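PDB 4UPK: phosphonate monoester hydrolase from Ruegeria pomeroyi, which belongs to the sulfatase family of the alkaline phosphatase clan, enzymes built around a largely parallel beta sheet flanked by helices. Local coordinates for residues Ser71-Tyr76 with Val384-Thr389. Sequence-based numbering, arbitrary orientation.
Sequences SFRRHY and VVEAPT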
loop_
_atom_site.group_PDB
_atom_site.type_symbol
_atom_site.label_atom_id
_atom_site.label_comp_id
_atom_site.label_asym_id
_atom_site.label_seq_id
_atom_site.Cartn_x
_atom_site.Cartn_y
_atom_site.Cartn_z
ATOM N N SER A 71 -0.922 -42.030 -7.085
ATOM C CA SER A 71 -0.078 -41.648 -8.218
ATOM C C SER A 71 -0.944 -41.098 -9.350
ATOM O O SER A 71 -1.962 -41.695 -9.687
ATOM C CB SER A 71 0.717 -42.848 -8.731
ATOM O OG SER A 71 1.545 -43.378 -7.711
ATOM N N PHE A 72 -0.524 -39.961 -9.935
ATOM C CA PHE A 72 -1.217 -39.267 -11.012
ATOM C C PHE A 72 -0.400 -39.451 -12.288
ATOM O O PHE A 72 0.682 -38.864 -12.435
ATOM C CB PHE A 72 -1.440 -37.782 -10.637
ATOM C CG PHE A 72 -2.358 -37.583 -9.444
ATOM C CD1 PHE A 72 -1.881 -37.718 -8.142
ATOM C CD2 PHE A 72 -3.698 -37.272 -9.624
ATOM C CE1 PHE A 72 -2.728 -37.541 -7.044
ATOM C CE2 PHE A 72 -4.552 -37.105 -8.522
ATOM C CZ PHE A 72 -4.060 -37.237 -7.238
ATOM N N ARG A 73 -0.908 -40.305 -13.194
ATOM C CA ARG A 73 -0.237 -40.692 -14.444
ATOM C C ARG A 73 -0.335 -39.752 -15.660
ATOM O O ARG A 73 0.459 -39.909 -16.608
ATOM C CB ARG A 73 -0.594 -42.141 -14.835
ATOM C CG ARG A 73 -0.140 -43.152 -13.796
ATOM C CD ARG A 73 1.326 -43.588 -13.912
ATOM N NE ARG A 73 1.803 -44.191 -12.661
ATOM C CZ ARG A 73 1.618 -45.463 -12.319
ATOM N NH1 ARG A 73 0.977 -46.290 -13.135
ATOM N NH2 ARG A 73 2.055 -45.912 -11.157
ATOM N N ARG A 74 -1.300 -38.797 -15.651
ATOM C CA ARG A 74 -1.484 -37.858 -16.762
ATOM C C ARG A 74 -1.322 -36.424 -16.246
ATOM O O ARG A 74 -2.154 -35.559 -16.520
ATOM C CB ARG A 74 -2.853 -38.095 -17.442
ATOM C CG ARG A 74 -2.797 -37.980 -18.958
ATOM C CD ARG A 74 -4.013 -38.590 -19.633
ATOM N NE ARG A 74 -3.853 -38.674 -21.091
ATOM C CZ ARG A 74 -4.576 -37.988 -21.979
ATOM N NH1 ARG A 74 -5.534 -37.160 -21.571
ATOM N NH2 ARG A 74 -4.353 -38.133 -23.280
ATOM N N HIS A 75 -0.233 -36.187 -15.487
ATOM C CA HIS A 75 0.088 -34.910 -14.859
ATOM C C HIS A 75 1.076 -34.098 -15.685
ATOM O O HIS A 75 2.170 -34.569 -16.008
ATOM C CB HIS A 75 0.593 -35.118 -13.426
ATOM C CG HIS A 75 0.691 -33.854 -12.638
ATOM N ND1 HIS A 75 -0.440 -33.206 -12.172
ATOM C CD2 HIS A 75 1.781 -33.142 -12.278
ATOM C CE1 HIS A 75 -0.003 -32.135 -11.528
ATOM N NE2 HIS A 75 1.323 -32.049 -11.572
ATOM N N TYR A 76 0.684 -32.855 -16.018
ATOM C CA TYR A 76 1.475 -31.985 -16.877
ATOM C C TYR A 76 1.698 -30.619 -16.301
ATOM O O TYR A 76 0.797 -30.042 -15.703
ATOM C CB TYR A 76 0.802 -31.871 -18.270
ATOM C CG TYR A 76 0.779 -33.174 -19.036
ATOM C CD1 TYR A 76 -0.207 -34.130 -18.800
ATOM C CD2 TYR A 76 1.751 -33.467 -19.988
ATOM C CE1 TYR A 76 -0.169 -35.383 -19.417
ATOM C CE2 TYR A 76 1.766 -34.702 -20.650
ATOM C CZ TYR A 76 0.798 -35.652 -20.360
ATOM O OH TYR A 76 0.770 -36.873 -20.998
ATOM N N VAL A 384 -4.102 -45.358 -8.622
ATOM C CA VAL A 384 -3.491 -44.766 -9.803
ATOM C C VAL A 384 -4.551 -43.944 -10.550
ATOM O O VAL A 384 -5.597 -44.477 -10.930
ATOM C CB VAL A 384 -2.822 -45.868 -10.696
ATOM C CG1 VAL A 384 -2.369 -45.316 -12.050
ATOM C CG2 VAL A 384 -1.650 -46.529 -9.968
ATOM N N VAL A 385 -4.262 -42.656 -10.756
ATOM C CA VAL A 385 -5.131 -41.710 -11.460
ATOM C C VAL A 385 -4.684 -41.564 -12.927
ATOM O O VAL A 385 -3.506 -41.315 -13.197
ATOM C CB VAL A 385 -5.232 -40.347 -10.705
ATOM C CG1 VAL A 385 -6.028 -39.310 -11.488
ATOM C CG2 VAL A 385 -5.832 -40.527 -9.309
ATOM N N GLU A 386 -5.642 -41.707 -13.858
ATOM C CA GLU A 386 -5.435 -41.612 -15.306
ATOM C C GLU A 386 -6.018 -40.328 -15.922
ATOM O O GLU A 386 -5.698 -39.999 -17.068
ATOM C CB GLU A 386 -6.015 -42.857 -16.017
ATOM C CG GLU A 386 -5.433 -44.192 -15.562
ATOM C CD GLU A 386 -3.964 -44.510 -15.827
ATOM O OE1 GLU A 386 -3.312 -43.779 -16.607
ATOM O OE2 GLU A 386 -3.476 -45.524 -15.275
ATOM N N ALA A 387 -6.880 -39.611 -15.167
ATOM C CA ALA A 387 -7.498 -38.353 -15.609
ATOM C C ALA A 387 -6.436 -37.262 -15.822
ATOM O O ALA A 387 -5.440 -37.274 -15.102
ATOM C CB ALA A 387 -8.512 -37.883 -14.576
ATOM N N PRO A 388 -6.606 -36.313 -16.781
ATOM C CA PRO A 388 -5.591 -35.246 -16.941
ATOM C C PRO A 388 -5.567 -34.304 -15.737
ATOM O O PRO A 388 -6.589 -33.733 -15.345
ATOM C CB PRO A 388 -6.033 -34.499 -18.220
ATOM C CG PRO A 388 -7.056 -35.359 -18.852
ATOM C CD PRO A 388 -7.712 -36.126 -17.741
ATOM N N THR A 389 -4.396 -34.179 -15.135
ATOM C CA THR A 389 -4.170 -33.287 -13.997
ATOM C C THR A 389 -3.120 -32.274 -14.408
ATOM O O THR A 389 -2.329 -32.531 -15.318
ATOM C CB THR A 389 -3.908 -34.048 -12.667
ATOM O OG1 THR A 389 -2.732 -34.836 -12.778
ATOM C CG2 THR A 389 -5.093 -34.932 -12.232
HETATM O O HOH W 1 -2.978 -37.580 -13.830
#
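Val-385 sits between two nearly straight hydrogen bonds, its N donating to Ser-71 O (2.7 Å) and its O accepting from Arg-73 N (2.8 Å). Where the chains turn, at Arg-73 and Arg-74 and at Ala-387, a water replaces direct bonding: it accepts from Arg-74 N, donates to Ala-387 O and also hydrogen-bonds Thr-389 OG1. Beyond the corner Thr-389 N donates to Arg-74 O, and Tyr-76 N to Thr-389 O, a worked example of parallel pairing that survives a corner in both chains.

Arg-74 spans the turn. Its CB lies 3.4 Å from Glu-386 O and near Ala-387 O; CG runs past more loosely, CD returns to 3.4 Å from Glu-386 O, and at the tip NH1 meets Pro-388 CG, which lies at the guanidinium edge. With CG anti to the backbone N (chi1 -169°), the His-75 side chain crosses that of Thr-389 at about a right angle, and ND1 and OG1 share a 2.9 Å hydrogen bond. Phe-72 CD2 packs on Val-385 CB at 3.6 Å.

In the mixed sheet of this sulfatase-family protein, strand 372-375 pairs antiparallel with strand 70-76 and packs against Phe-72 and His-75, while helix 416-419 covers Phe-72 and Val-385 through Phe-418.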